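Long-range contacts in putative sulfatase yidJ (Bacteroides fragilis, PDB 2QZU), which probably acts as an arylsulfatase, a metal-dependent hydrolase of the sulfatase family that would cleave sulfate esters: residues D270-N275 and I316-H321; G325-Y330 and Y401-F406. One frame throughout, in Å; residues are numbered along the deposited sequence.

Interaction 1: D270-N275 and I316-H321; sequences DYFRNN and ICMGAH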
loop_
_atom_site.group_PDB
_atom_site.type_symbol
_atom_site.label_atom_id
_atom_site.label_comp_id
_atom_site.label_asym_id
_atom_site.label_seq_id
_atom_site.Cartn_x
_atom_site.Cartn_y
_atom_site.Cartn_z
ATOM N N ASP A 270 -16.514 4.148 4.763
ATOM C CA ASP A 270 -15.883 4.180 3.449
ATOM C C ASP A 270 -14.840 3.079 3.338
ATOM O O ASP A 270 -14.628 2.528 2.261
ATOM C CB ASP A 270 -15.234 5.541 3.182
ATOM C CG ASP A 270 -16.254 6.637 2.972
ATOM O OD1 ASP A 270 -17.380 6.321 2.525
ATOM O OD2 ASP A 270 -15.929 7.813 3.242
ATOM N N TYR A 271 -14.196 2.759 4.455
ATOM C CA TYR A 271 -13.191 1.706 4.464
ATOM C C TYR A 271 -13.835 0.382 4.051
ATOM O O TYR A 271 -13.274 -0.373 3.254
ATOM C CB TYR A 271 -12.568 1.569 5.855
ATOM C CG TYR A 271 -11.436 0.558 5.909
ATOM C CD1 TYR A 271 -10.240 0.780 5.221
ATOM C CD2 TYR A 271 -11.574 -0.635 6.621
ATOM C CE1 TYR A 271 -9.210 -0.162 5.241
ATOM C CE2 TYR A 271 -10.553 -1.582 6.647
ATOM C CZ TYR A 271 -9.375 -1.341 5.956
ATOM O OH TYR A 271 -8.369 -2.282 5.978
ATOM N N PHE A 272 -15.016 0.098 4.594
ATOM C CA PHE A 272 -15.705 -1.141 4.256
ATOM C C PHE A 272 -16.053 -1.160 2.775
ATOM O O PHE A 272 -15.735 -2.109 2.057
ATOM C CB PHE A 272 -16.995 -1.289 5.068
ATOM C CG PHE A 272 -17.780 -2.521 4.726
ATOM C CD1 PHE A 272 -17.451 -3.751 5.289
ATOM C CD2 PHE A 272 -18.822 -2.463 3.804
ATOM C CE1 PHE A 272 -18.148 -4.907 4.936
ATOM C CE2 PHE A 272 -19.523 -3.611 3.443
ATOM C CZ PHE A 272 -19.186 -4.834 4.011
ATOM N N ARG A 273 -16.704 -0.092 2.324
ATOM C CA ARG A 273 -17.130 0.042 0.937
ATOM C C ARG A 273 -15.991 0.040 -0.088
ATOM O O ARG A 273 -16.152 -0.458 -1.200
ATOM C CB ARG A 273 -17.954 1.324 0.786
ATOM C CG ARG A 273 -19.250 1.328 1.588
ATOM C CD ARG A 273 -19.936 2.687 1.520
ATOM N NE ARG A 273 -21.279 2.677 2.097
ATOM C CZ ARG A 273 -21.550 2.571 3.395
ATOM N NH1 ARG A 273 -20.568 2.463 4.281
ATOM N NH2 ARG A 273 -22.809 2.578 3.811
ATOM N N ASN A 274 -14.845 0.594 0.293
ATOM C CA ASN A 274 -13.690 0.684 -0.596
ATOM C C ASN A 274 -12.889 -0.613 -0.720
ATOM O O ASN A 274 -12.072 -0.745 -1.629
ATOM C CB ASN A 274 -12.757 1.798 -0.107
ATOM C CG ASN A 274 -11.717 2.191 -1.138
ATOM O OD1 ASN A 274 -10.594 2.555 -0.791
ATOM N ND2 ASN A 274 -12.092 2.135 -2.411
ATOM N N ASN A 275 -13.122 -1.566 0.179
ATOM C CA ASN A 275 -12.364 -2.816 0.161
ATOM C C ASN A 275 -13.139 -4.123 0.006
ATOM O O ASN A 275 -12.534 -5.171 -0.228
ATOM C CB ASN A 275 -11.511 -2.909 1.431
ATOM C CG ASN A 275 -10.412 -1.870 1.471
ATOM O OD1 ASN A 275 -9.401 -1.994 0.774
ATOM N ND2 ASN A 275 -10.605 -0.832 2.276
ATOM N N ILE A 316 -12.648 -10.693 10.027
ATOM C CA ILE A 316 -12.191 -9.307 9.934
ATOM C C ILE A 316 -13.387 -8.353 10.052
ATOM O O ILE A 316 -14.479 -8.655 9.563
ATOM C CB ILE A 316 -11.458 -9.072 8.572
ATOM C CG1 ILE A 316 -10.780 -7.705 8.559
ATOM C CG2 ILE A 316 -12.440 -9.188 7.409
ATOM C CD1 ILE A 316 -9.587 -7.624 9.465
ATOM N N CYS A 317 -13.196 -7.218 10.719
ATOM C CA CYS A 317 -14.283 -6.245 10.859
ATOM C C CYS A 317 -14.375 -5.370 9.609
ATOM O O CYS A 317 -15.469 -5.099 9.106
ATOM C CB CYS A 317 -14.076 -5.379 12.103
ATOM S SG CYS A 317 -14.319 -6.286 13.658
HETATM N N MSE A 318 -13.220 -4.936 9.114
HETATM C CA MSE A 318 -13.141 -4.120 7.903
HETATM C C MSE A 318 -14.051 -2.886 7.955
HETATM O O MSE A 318 -14.689 -2.522 6.961
HETATM C CB MSE A 318 -13.495 -4.985 6.681
HETATM C CG MSE A 318 -12.970 -4.459 5.347
HETATM SE SE MSE A 318 -13.396 -5.635 3.839
HETATM C CE MSE A 318 -15.074 -4.853 3.330
ATOM N N GLY A 319 -14.106 -2.242 9.115
ATOM C CA GLY A 319 -14.940 -1.059 9.255
ATOM C C GLY A 319 -16.164 -1.285 10.124
ATOM O O GLY A 319 -16.665 -0.354 10.753
ATOM N N ALA A 320 -16.659 -2.519 10.155
ATOM C CA ALA A 320 -17.824 -2.833 10.969
ATOM C C ALA A 320 -17.477 -2.570 12.430
ATOM O O ALA A 320 -16.365 -2.871 12.878
ATOM C CB ALA A 320 -18.230 -4.289 10.773
ATOM N N HIS A 321 -18.437 -2.007 13.162
ATOM C CA HIS A 321 -18.258 -1.671 14.572
ATOM C C HIS A 321 -17.111 -0.682 14.782
ATOM O O HIS A 321 -16.517 -0.621 15.857
ATOM C CB HIS A 321 -18.036 -2.946 15.398
ATOM C CG HIS A 321 -19.268 -3.786 15.545
ATOM N ND1 HIS A 321 -20.371 -3.367 16.256
ATOM C CD2 HIS A 321 -19.589 -5.000 15.035
ATOM C CE1 HIS A 321 -21.321 -4.282 16.177
ATOM N NE2 HIS A 321 -20.871 -5.283 15.440
#
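Met318, present as selenomethionine, reaches from a type I' turn (Cys317 to Ala320) onto Phe272 and Tyr271 of helix 267-299. Its chain is bent at chi3 (91°), which brings CE over one face of the Phe272 ring, 3.3 Å from CD1. The same methyl lies 3.1 Å from Phe272 O, a tight fit between ring and helix backbone. SE stands oblique to the ring, 5.5 Å from its centroid, and rests near Asn275 CB. Beyond the side chain, Met318 O lies in the plane of the Phe272 ring at its edge, while Met318 C meets the edge of Tyr271 at CD2 (3.6 Å). Gly319 follows, with N also at that edge in plane; lacking a side chain, it lets its CA come within 5.1 Å of Phe272 CA. Ala320 then closes the turn through a hydrogen bond from its N to Cys317 O. On the helix side, Asn275 ND2 hangs over the rim of one Tyr271 face while donating to a lone pair of Tyr271 O (2.9 Å). Tyr271 also packs on Gln220 of the second subunit. The arrangement illustrates a Met-aromatic contact by which a tight turn is fastened to a helix of the sulfatase fold.

Interaction 2: G325-Y330 and Y401-F406; sequences GKDIFY and YYFVKF
Tyr401 turns one ring face to Phe329, whose CB sits 3.7 Å from the ring centroid and only 3° off the normal, a CH-pi contact centred on the ring. The Phe329 ring stands edge-on to the same face, displaced from its centre toward the CE2 rim. Its CG is held between the backbone N and the carbonyl carbon (chi1 45°), and the ring presents its edge, with CD1 3.7 Å from Tyr401 CE2. The pair is thus an offset edge-to-face stack, with centroids 5.6 Å apart and planes at 79°. Ile328 CD1 lies against one face of the Phe329 ring, and Ile436 and Phe438 of strand 431-439 add to the packing around it. From strand 399-404, Tyr401 extends with CG anti to the backbone N, and its hydroxyl comes to 3.2 Å from Ile328 CA. It sits near Phe329 N too, but the angle is too poor for a hydrogen bond. Two waters serve the hydroxyl instead. One accepts from Tyr401 OH and donates both to Asp327 OD1 (2.6 Å) and to Tyr402 O; the other donates to Tyr401 OH and to Asp327 O (2.8 Å). Asp327 and Phe403 cross at about a right angle, and OD1 comes to the ring edge, near its plane, 3.3 Å from Phe403 CD1, where the C-H rim would offer a carboxylate a mildly favourable electrostatic field. The chemistry therefore divides: aromatic packing fixes the Phe329 end, whereas at the Asp327 end polar recognition passes through water, with Tyr401 OH as donor to one molecule and acceptor from the other.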
loop_
_atom_site.group_PDB
_atom_site.type_symbol
_atom_site.label_atom_id
_atom_site.label_comp_id
_atom_site.label_asym_id
_atom_site.label_seq_id
_atom_site.Cartn_x
_atom_site.Cartn_y
_atom_site.Cartn_z
ATOM N N GLY A 325 -9.625 -3.842 11.925
ATOM C CA GLY A 325 -9.041 -5.190 11.895
ATOM C C GLY A 325 -9.855 -6.233 12.584
ATOM O O GLY A 325 -11.067 -6.260 12.408
ATOM N N LYS A 326 -9.168 -7.165 13.242
ATOM C CA LYS A 326 -9.875 -8.154 14.046
ATOM C C LYS A 326 -9.342 -7.999 15.501
ATOM O O LYS A 326 -9.100 -6.884 15.984
ATOM C CB LYS A 326 -9.703 -9.584 13.587
ATOM C CG LYS A 326 -8.306 -10.125 13.726
ATOM C CD LYS A 326 -7.261 -9.108 13.334
ATOM C CE LYS A 326 -7.036 -9.087 11.841
ATOM N NZ LYS A 326 -5.592 -9.279 11.507
ATOM N N ASP A 327 -9.150 -9.124 16.182
ATOM C CA ASP A 327 -8.676 -9.142 17.561
ATOM C C ASP A 327 -9.773 -8.579 18.485
ATOM O O ASP A 327 -9.492 -7.789 19.386
ATOM C CB ASP A 327 -7.399 -8.305 17.719
ATOM C CG ASP A 327 -6.628 -8.674 18.993
ATOM O OD1 ASP A 327 -7.139 -9.491 19.764
ATOM O OD2 ASP A 327 -5.515 -8.162 19.224
ATOM N N ILE A 328 -11.012 -9.007 18.256
ATOM C CA ILE A 328 -12.142 -8.539 19.050
ATOM C C ILE A 328 -13.269 -9.570 19.063
ATOM O O ILE A 328 -13.345 -10.435 18.189
ATOM C CB ILE A 328 -12.652 -7.184 18.503
ATOM C CG1 ILE A 328 -13.663 -6.574 19.470
ATOM C CG2 ILE A 328 -13.266 -7.373 17.125
ATOM C CD1 ILE A 328 -13.053 -6.102 20.774
ATOM N N PHE A 329 -14.151 -9.465 20.046
ATOM C CA PHE A 329 -15.237 -10.420 20.221
ATOM C C PHE A 329 -16.414 -10.386 19.252
ATOM O O PHE A 329 -17.243 -11.296 19.266
ATOM C CB PHE A 329 -15.762 -10.323 21.652
ATOM C CG PHE A 329 -15.963 -8.916 22.117
ATOM C CD1 PHE A 329 -15.091 -8.346 23.040
ATOM C CD2 PHE A 329 -16.993 -8.140 21.594
ATOM C CE1 PHE A 329 -15.245 -7.018 23.438
ATOM C CE2 PHE A 329 -17.156 -6.813 21.983
ATOM C CZ PHE A 329 -16.279 -6.251 22.906
ATOM N N TYR A 330 -16.503 -9.355 18.421
ATOM C CA TYR A 330 -17.606 -9.261 17.467
ATOM C C TYR A 330 -17.654 -10.454 16.510
ATOM O O TYR A 330 -16.616 -11.000 16.123
ATOM C CB TYR A 330 -17.505 -7.955 16.672
ATOM C CG TYR A 330 -17.805 -6.723 17.499
ATOM C CD1 TYR A 330 -19.049 -6.564 18.118
ATOM C CD2 TYR A 330 -16.856 -5.715 17.657
ATOM C CE1 TYR A 330 -19.340 -5.429 18.877
ATOM C CE2 TYR A 330 -17.135 -4.573 18.412
ATOM C CZ TYR A 330 -18.381 -4.440 19.020
ATOM O OH TYR A 330 -18.663 -3.322 19.775
ATOM N N TYR A 401 -13.431 -16.610 24.755
ATOM C CA TYR A 401 -12.937 -15.492 23.954
ATOM C C TYR A 401 -11.706 -14.964 24.680
ATOM O O TYR A 401 -11.696 -14.890 25.910
ATOM C CB TYR A 401 -13.953 -14.355 23.837
ATOM C CG TYR A 401 -13.315 -13.093 23.291
ATOM C CD1 TYR A 401 -12.867 -13.031 21.971
ATOM C CD2 TYR A 401 -13.077 -11.996 24.116
ATOM C CE1 TYR A 401 -12.191 -11.910 21.488
ATOM C CE2 TYR A 401 -12.399 -10.870 23.644
ATOM C CZ TYR A 401 -11.960 -10.837 22.332
ATOM O OH TYR A 401 -11.276 -9.733 21.860
ATOM N N TYR A 402 -10.681 -14.577 23.930
ATOM C CA TYR A 402 -9.451 -14.081 24.538
ATOM C C TYR A 402 -8.804 -12.864 23.897
ATOM O O TYR A 402 -8.883 -12.650 22.690
ATOM C CB TYR A 402 -8.356 -15.160 24.500
ATOM C CG TYR A 402 -8.607 -16.389 25.315
ATOM C CD1 TYR A 402 -8.236 -16.444 26.661
ATOM C CD2 TYR A 402 -9.219 -17.505 24.749
ATOM C CE1 TYR A 402 -8.472 -17.581 27.418
ATOM C CE2 TYR A 402 -9.461 -18.646 25.499
ATOM C CZ TYR A 402 -9.086 -18.675 26.833
ATOM O OH TYR A 402 -9.348 -19.789 27.591
ATOM N N PHE A 403 -8.153 -12.090 24.757
ATOM C CA PHE A 403 -7.302 -10.981 24.371
ATOM C C PHE A 403 -6.349 -10.901 25.548
ATOM O O PHE A 403 -6.768 -10.646 26.678
ATOM C CB PHE A 403 -7.968 -9.618 24.225
ATOM C CG PHE A 403 -6.957 -8.531 23.979
ATOM C CD1 PHE A 403 -6.210 -8.528 22.801
ATOM C CD2 PHE A 403 -6.631 -7.616 24.978
ATOM C CE1 PHE A 403 -5.147 -7.642 22.625
ATOM C CE2 PHE A 403 -5.570 -6.727 24.812
ATOM C CZ PHE A 403 -4.824 -6.741 23.632
ATOM N N VAL A 404 -5.076 -11.159 25.283
ATOM C CA VAL A 404 -4.057 -11.125 26.323
ATOM C C VAL A 404 -3.014 -10.075 25.970
ATOM O O VAL A 404 -2.465 -10.089 24.867
ATOM C CB VAL A 404 -3.342 -12.497 26.452
ATOM C CG1 VAL A 404 -2.301 -12.442 27.575
ATOM C CG2 VAL A 404 -4.354 -13.592 26.717
ATOM N N LYS A 405 -2.750 -9.153 26.892
ATOM C CA LYS A 405 -1.738 -8.134 26.639
ATOM C C LYS A 405 -0.427 -8.890 26.834
ATOM O O LYS A 405 -0.127 -9.336 27.940
ATOM C CB LYS A 405 -1.866 -6.981 27.636
ATOM C CG LYS A 405 -0.988 -5.785 27.295
ATOM C CD LYS A 405 -1.305 -4.580 28.165
ATOM C CE LYS A 405 -0.403 -3.401 27.817
ATOM N NZ LYS A 405 -0.761 -2.187 28.599
ATOM N N PHE A 406 0.341 -9.036 25.760
ATOM C CA PHE A 406 1.581 -9.807 25.816
ATOM C C PHE A 406 2.580 -9.435 26.900
ATOM O O PHE A 406 3.249 -10.317 27.443
ATOM C CB PHE A 406 2.294 -9.796 24.457
ATOM C CG PHE A 406 2.859 -8.463 24.074
ATOM C CD1 PHE A 406 2.045 -7.478 23.524
ATOM C CD2 PHE A 406 4.211 -8.188 24.265
ATOM C CE1 PHE A 406 2.568 -6.239 23.166
ATOM C CE2 PHE A 406 4.743 -6.952 23.912
ATOM C CZ PHE A 406 3.918 -5.976 23.360
HETATM O O HOH W 1 -9.136 -10.983 20.597
HETATM O O HOH W 2 -9.877 -7.088 22.115
#

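A single loop, running between strand 306-311 and helix 331-334, supplies one side of both contacts, whose centres lie 18 Å apart. Interaction 1 ties its earlier part to helix 267-299; interaction 2 ties its later part to the edge strand of the four-stranded antiparallel sheet. Within the loop the two parts are joined by a probable hydrogen bond from Cys317 N to Gly325 O (2.9 Å), by Ile316 CD1 packing 3.4 Å from Gly325 C, and by stacked rings of His321 and Tyr330. Gln37 touches Ile316 and its OE1 is hydrogen-bonded to Lys326 NZ. Asp327 touches Val75, neighbour of Ser76, the predicted 3-oxoalanine site, unmodified here, so interaction 2 probably borders the catalytic pocket. Both contacts also reach the second subunit.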